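Long-range contact in proline iminopeptidase-related protein (Thermus thermophilus, PDB 2YYS), which probably acts as a peptidase of the S33 family, related to proline iminopeptidases, although its substrate is not established: residues W133-A145 with E156-L170. Numbering follows the deposited sequence.
Sequences WLAARLAEAAGLA and EALKREEPKALFDRL
Leu138 lays CD2 over the face of the Phe167 ring, a CH-pi contact 4.1 Å from CD2 to the ring centroid and 6° off its normal, while its CD1 lies above the same side, nearest CZ. The same CD2 lies 3.6 Å from Leu170 CD1, the two leucines crossing at about a right angle, and Leu134 CD2 approaches the ring edge. With CG anti to its carbonyl carbon (chi1 -68°), Leu166 sends CD2 to within 4.0 Å of Ala142 CB. Small residues let the backbones close in: Ala157 CB sits 4.0 Å from Ala139 CA. At the Schellman motif ending helix 131-141, Leu144 lies obliquely across the Arg160 side chain. Arg169 grips Glu161 end-on, NH2 to OE1 at 2.8 Å and nearly straight, with Ala141 O at the guanidinium edge, 3.2 Å from NH1. A water donates to Glu161 OE2 and Ala142 O, tying the carboxylate to the helix end. Were Glu161 shortened to an alanine, the Arg169 guanidinium would probably be free to turn and that water would keep one anchor fewer. The axes of segments 133-141 and 163-170 cross at 102°, within the helical cap inserted in sequence between strands 119-125 and 221-226 of the alpha/beta-hydrolase fold.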
loop_
_atom_site.group_PDB
_atom_site.type_symbol
_atom_site.label_atom_id
_atom_site.label_comp_id
_atom_site.label_asym_id
_atom_site.label_seq_id
_atom_site.Cartn_x
_atom_site.Cartn_y
_atom_site.Cartn_z
ATOM N N TRP A 133 -16.264 -3.373 -3.202
ATOM C CA TRP A 133 -15.899 -4.692 -3.732
ATOM C C TRP A 133 -15.254 -5.558 -2.643
ATOM O O TRP A 133 -15.605 -6.721 -2.475
ATOM C CB TRP A 133 -14.948 -4.551 -4.932
ATOM C CG TRP A 133 -14.488 -5.857 -5.489
ATOM C CD1 TRP A 133 -15.170 -6.672 -6.357
ATOM C CD2 TRP A 133 -13.251 -6.528 -5.199
ATOM N NE1 TRP A 133 -14.430 -7.800 -6.628
ATOM C CE2 TRP A 133 -13.251 -7.741 -5.929
ATOM C CE3 TRP A 133 -12.132 -6.220 -4.403
ATOM C CZ2 TRP A 133 -12.183 -8.643 -5.884
ATOM C CZ3 TRP A 133 -11.071 -7.119 -4.354
ATOM C CH2 TRP A 133 -11.105 -8.319 -5.095
ATOM N N LEU A 134 -14.313 -4.982 -1.899
ATOM C CA LEU A 134 -13.652 -5.704 -0.812
ATOM C C LEU A 134 -14.641 -6.148 0.252
ATOM O O LEU A 134 -14.519 -7.246 0.803
ATOM C CB LEU A 134 -12.549 -4.845 -0.188
ATOM C CG LEU A 134 -11.704 -5.446 0.941
ATOM C CD1 LEU A 134 -11.136 -6.816 0.566
ATOM C CD2 LEU A 134 -10.572 -4.504 1.325
ATOM N N ALA A 135 -15.629 -5.298 0.533
ATOM C CA ALA A 135 -16.650 -5.613 1.532
ATOM C C ALA A 135 -17.524 -6.782 1.060
ATOM O O ALA A 135 -17.879 -7.654 1.833
ATOM C CB ALA A 135 -17.503 -4.383 1.830
ATOM N N ALA A 136 -17.871 -6.784 -0.215
ATOM C CA ALA A 136 -18.559 -7.912 -0.823
ATOM C C ALA A 136 -17.735 -9.194 -0.668
ATOM O O ALA A 136 -18.291 -10.234 -0.360
ATOM C CB ALA A 136 -18.848 -7.635 -2.299
ATOM N N ARG A 137 -16.414 -9.108 -0.848
ATOM C CA ARG A 137 -15.544 -10.283 -0.718
ATOM C C ARG A 137 -15.465 -10.816 0.708
ATOM O O ARG A 137 -15.383 -12.021 0.905
ATOM C CB ARG A 137 -14.128 -10.008 -1.226
ATOM C CG ARG A 137 -14.054 -9.507 -2.650
ATOM C CD ARG A 137 -14.217 -10.562 -3.715
ATOM N NE ARG A 137 -15.573 -11.074 -3.858
ATOM C CZ ARG A 137 -16.611 -10.395 -4.341
ATOM N NH1 ARG A 137 -16.490 -9.119 -4.692
ATOM N NH2 ARG A 137 -17.790 -11.000 -4.464
ATOM N N LEU A 138 -15.461 -9.921 1.692
ATOM C CA LEU A 138 -15.480 -10.309 3.098
ATOM C C LEU A 138 -16.794 -11.033 3.433
ATOM O O LEU A 138 -16.798 -12.081 4.080
ATOM C CB LEU A 138 -15.303 -9.075 3.990
ATOM C CG LEU A 138 -13.886 -8.496 3.963
ATOM C CD1 LEU A 138 -13.860 -7.103 4.529
ATOM C CD2 LEU A 138 -12.919 -9.391 4.738
ATOM N N ALA A 139 -17.900 -10.473 2.962
ATOM C CA ALA A 139 -19.213 -11.047 3.214
ATOM C C ALA A 139 -19.297 -12.424 2.557
ATOM O O ALA A 139 -19.788 -13.371 3.151
ATOM C CB ALA A 139 -20.300 -10.132 2.677
ATOM N N GLU A 140 -18.801 -12.507 1.328
ATOM C CA GLU A 140 -18.693 -13.760 0.579
ATOM C C GLU A 140 -17.833 -14.788 1.311
ATOM O O GLU A 140 -18.183 -15.957 1.365
ATOM C CB GLU A 140 -18.104 -13.460 -0.801
ATOM C CG GLU A 140 -17.758 -14.651 -1.673
ATOM C CD GLU A 140 -17.198 -14.203 -2.997
ATOM O OE1 GLU A 140 -15.962 -13.988 -3.064
ATOM O OE2 GLU A 140 -17.994 -14.036 -3.958
ATOM N N ALA A 141 -16.724 -14.346 1.890
ATOM C CA ALA A 141 -15.833 -15.236 2.621
ATOM C C ALA A 141 -16.483 -15.780 3.878
ATOM O O ALA A 141 -16.115 -16.847 4.343
ATOM C CB ALA A 141 -14.527 -14.526 2.970
ATOM N N ALA A 142 -17.441 -15.033 4.426
ATOM C CA ALA A 142 -18.174 -15.436 5.624
ATOM C C ALA A 142 -19.427 -16.274 5.305
ATOM O O ALA A 142 -20.196 -16.583 6.203
ATOM C CB ALA A 142 -18.568 -14.199 6.418
ATOM N N GLY A 143 -19.641 -16.607 4.032
ATOM C CA GLY A 143 -20.771 -17.428 3.612
ATOM C C GLY A 143 -22.064 -16.685 3.293
ATOM O O GLY A 143 -23.121 -17.301 3.217
ATOM N N LEU A 144 -21.975 -15.374 3.076
ATOM C CA LEU A 144 -23.140 -14.524 2.843
ATOM C C LEU A 144 -23.217 -14.062 1.404
ATOM O O LEU A 144 -22.198 -13.898 0.736
ATOM C CB LEU A 144 -23.078 -13.276 3.727
ATOM C CG LEU A 144 -22.969 -13.513 5.226
ATOM C CD1 LEU A 144 -22.678 -12.211 5.940
ATOM C CD2 LEU A 144 -24.273 -14.139 5.737
ATOM N N ALA A 145 -24.446 -13.846 0.948
ATOM C CA ALA A 145 -24.719 -13.158 -0.297
ATOM C C ALA A 145 -24.508 -11.677 -0.036
ATOM O O ALA A 145 -25.129 -11.130 0.878
ATOM C CB ALA A 145 -26.150 -13.411 -0.739
ATOM N N GLU A 156 -22.272 -7.330 8.677
ATOM C CA GLU A 156 -22.833 -8.680 8.669
ATOM C C GLU A 156 -21.757 -9.783 8.635
ATOM O O GLU A 156 -21.935 -10.847 9.225
ATOM C CB GLU A 156 -23.813 -8.843 7.498
ATOM C CG GLU A 156 -25.074 -7.986 7.628
ATOM C CD GLU A 156 -25.876 -8.300 8.881
ATOM O OE1 GLU A 156 -26.223 -9.482 9.073
ATOM O OE2 GLU A 156 -26.148 -7.367 9.672
ATOM N N ALA A 157 -20.657 -9.520 7.936
ATOM C CA ALA A 157 -19.513 -10.420 7.917
ATOM C C ALA A 157 -18.906 -10.548 9.314
ATOM O O ALA A 157 -18.582 -11.653 9.745
ATOM C CB ALA A 157 -18.466 -9.931 6.945
ATOM N N LEU A 158 -18.784 -9.412 10.013
ATOM C CA LEU A 158 -18.126 -9.350 11.317
ATOM C C LEU A 158 -19.000 -9.883 12.446
ATOM O O LEU A 158 -18.501 -10.152 13.533
ATOM C CB LEU A 158 -17.647 -7.924 11.620
ATOM C CG LEU A 158 -16.580 -7.325 10.677
ATOM C CD1 LEU A 158 -15.891 -6.096 11.299
ATOM C CD2 LEU A 158 -15.530 -8.346 10.233
ATOM N N LYS A 159 -20.293 -10.055 12.186
ATOM C CA LYS A 159 -21.169 -10.765 13.116
ATOM C C LYS A 159 -20.854 -12.260 13.102
ATOM O O LYS A 159 -20.981 -12.931 14.124
ATOM C CB LYS A 159 -22.643 -10.557 12.748
ATOM C CG LYS A 159 -23.241 -9.227 13.211
ATOM C CD LYS A 159 -24.772 -9.227 13.032
ATOM C CE LYS A 159 -25.364 -7.818 13.075
ATOM N NZ LYS A 159 -26.718 -7.782 12.438
ATOM N N ARG A 160 -20.460 -12.779 11.940
ATOM C CA ARG A 160 -20.202 -14.212 11.776
ATOM C C ARG A 160 -18.789 -14.608 12.193
ATOM O O ARG A 160 -18.594 -15.647 12.818
ATOM C CB ARG A 160 -20.475 -14.636 10.328
ATOM C CG ARG A 160 -21.956 -14.576 9.964
ATOM C CD ARG A 160 -22.338 -15.325 8.693
ATOM N NE ARG A 160 -23.038 -16.584 8.962
ATOM C CZ ARG A 160 -23.394 -17.483 8.038
ATOM N NH1 ARG A 160 -23.135 -17.289 6.748
ATOM N NH2 ARG A 160 -24.015 -18.599 8.413
ATOM N N GLU A 161 -17.809 -13.780 11.845
ATOM C CA GLU A 161 -16.409 -14.069 12.147
ATOM C C GLU A 161 -15.635 -12.807 12.469
ATOM O O GLU A 161 -15.994 -11.727 12.022
ATOM C CB GLU A 161 -15.747 -14.765 10.958
ATOM C CG GLU A 161 -16.460 -16.027 10.499
ATOM C CD GLU A 161 -15.609 -16.861 9.571
ATOM O OE1 GLU A 161 -14.478 -17.201 9.967
ATOM O OE2 GLU A 161 -16.067 -17.169 8.449
ATOM N N GLU A 162 -14.563 -12.955 13.243
ATOM C CA GLU A 162 -13.649 -11.853 13.538
ATOM C C GLU A 162 -12.955 -11.351 12.258
ATOM O O GLU A 162 -12.688 -12.139 11.352
ATOM C CB GLU A 162 -12.595 -12.299 14.567
ATOM C CG GLU A 162 -13.111 -12.418 16.003
ATOM C CD GLU A 162 -13.538 -11.073 16.575
ATOM O OE1 GLU A 162 -12.703 -10.134 16.593
ATOM O OE2 GLU A 162 -14.708 -10.946 16.990
ATOM N N PRO A 163 -12.664 -10.053 12.180
ATOM C CA PRO A 163 -11.973 -9.500 11.004
ATOM C C PRO A 163 -10.655 -10.203 10.692
ATOM O O PRO A 163 -10.406 -10.498 9.530
ATOM C CB PRO A 163 -11.747 -8.017 11.358
ATOM C CG PRO A 163 -12.133 -7.842 12.801
ATOM C CD PRO A 163 -12.988 -9.017 13.178
ATOM N N LYS A 164 -9.840 -10.492 11.702
ATOM C CA LYS A 164 -8.556 -11.158 11.459
ATOM C C LYS A 164 -8.739 -12.494 10.730
ATOM O O LYS A 164 -8.004 -12.790 9.794
ATOM C CB LYS A 164 -7.782 -11.378 12.758
ATOM C CG LYS A 164 -6.418 -12.053 12.559
ATOM C CD LYS A 164 -5.685 -12.266 13.889
ATOM C CE LYS A 164 -4.255 -12.790 13.673
ATOM N NZ LYS A 164 -4.197 -14.150 13.049
ATOM N N ALA A 165 -9.715 -13.293 11.162
ATOM C CA ALA A 165 -9.986 -14.575 10.519
ATOM C C ALA A 165 -10.384 -14.412 9.042
ATOM O O ALA A 165 -9.952 -15.184 8.190
ATOM C CB ALA A 165 -11.073 -15.348 11.290
ATOM N N LEU A 166 -11.204 -13.410 8.738
ATOM C CA LEU A 166 -11.638 -13.196 7.363
ATOM C C LEU A 166 -10.500 -12.658 6.503
ATOM O O LEU A 166 -10.259 -13.157 5.414
ATOM C CB LEU A 166 -12.828 -12.246 7.309
ATOM C CG LEU A 166 -14.138 -12.765 7.894
ATOM C CD1 LEU A 166 -15.167 -11.643 7.898
ATOM C CD2 LEU A 166 -14.677 -13.957 7.138
ATOM N N PHE A 167 -9.807 -11.633 6.982
ATOM C CA PHE A 167 -8.695 -11.064 6.219
ATOM C C PHE A 167 -7.574 -12.091 6.033
ATOM O O PHE A 167 -6.953 -12.125 4.983
ATOM C CB PHE A 167 -8.164 -9.766 6.857
ATOM C CG PHE A 167 -8.945 -8.526 6.470
ATOM C CD1 PHE A 167 -8.857 -7.998 5.184
ATOM C CD2 PHE A 167 -9.769 -7.891 7.387
ATOM C CE1 PHE A 167 -9.580 -6.859 4.826
ATOM C CE2 PHE A 167 -10.490 -6.754 7.036
ATOM C CZ PHE A 167 -10.395 -6.238 5.759
ATOM N N ASP A 168 -7.344 -12.949 7.029
ATOM C CA ASP A 168 -6.287 -13.967 6.943
ATOM C C ASP A 168 -6.573 -14.939 5.783
ATOM O O ASP A 168 -5.670 -15.334 5.043
ATOM C CB ASP A 168 -6.173 -14.779 8.249
ATOM C CG ASP A 168 -5.330 -14.085 9.343
ATOM O OD1 ASP A 168 -4.756 -12.991 9.120
ATOM O OD2 ASP A 168 -5.197 -14.600 10.484
ATOM N N ARG A 169 -7.843 -15.304 5.633
ATOM C CA ARG A 169 -8.274 -16.200 4.558
ATOM C C ARG A 169 -8.058 -15.571 3.177
ATOM O O ARG A 169 -7.548 -16.218 2.252
ATOM C CB ARG A 169 -9.746 -16.565 4.744
ATOM C CG ARG A 169 -10.104 -17.947 4.287
ATOM C CD ARG A 169 -11.521 -18.385 4.699
ATOM N NE ARG A 169 -11.604 -18.454 6.149
ATOM C CZ ARG A 169 -12.634 -18.069 6.891
ATOM N NH1 ARG A 169 -13.754 -17.583 6.361
ATOM N NH2 ARG A 169 -12.535 -18.189 8.201
ATOM N N LEU A 170 -8.448 -14.310 3.044
ATOM C CA LEU A 170 -8.247 -13.571 1.800
ATOM C C LEU A 170 -6.760 -13.364 1.502
ATOM O O LEU A 170 -6.319 -13.501 0.366
ATOM C CB LEU A 170 -8.969 -12.219 1.862
ATOM C CG LEU A 170 -10.482 -12.285 2.057
ATOM C CD1 LEU A 170 -11.065 -10.887 2.003
ATOM C CD2 LEU A 170 -11.162 -13.170 1.015
HETATM O O HOH W 1 -18.825 -17.259 8.433
#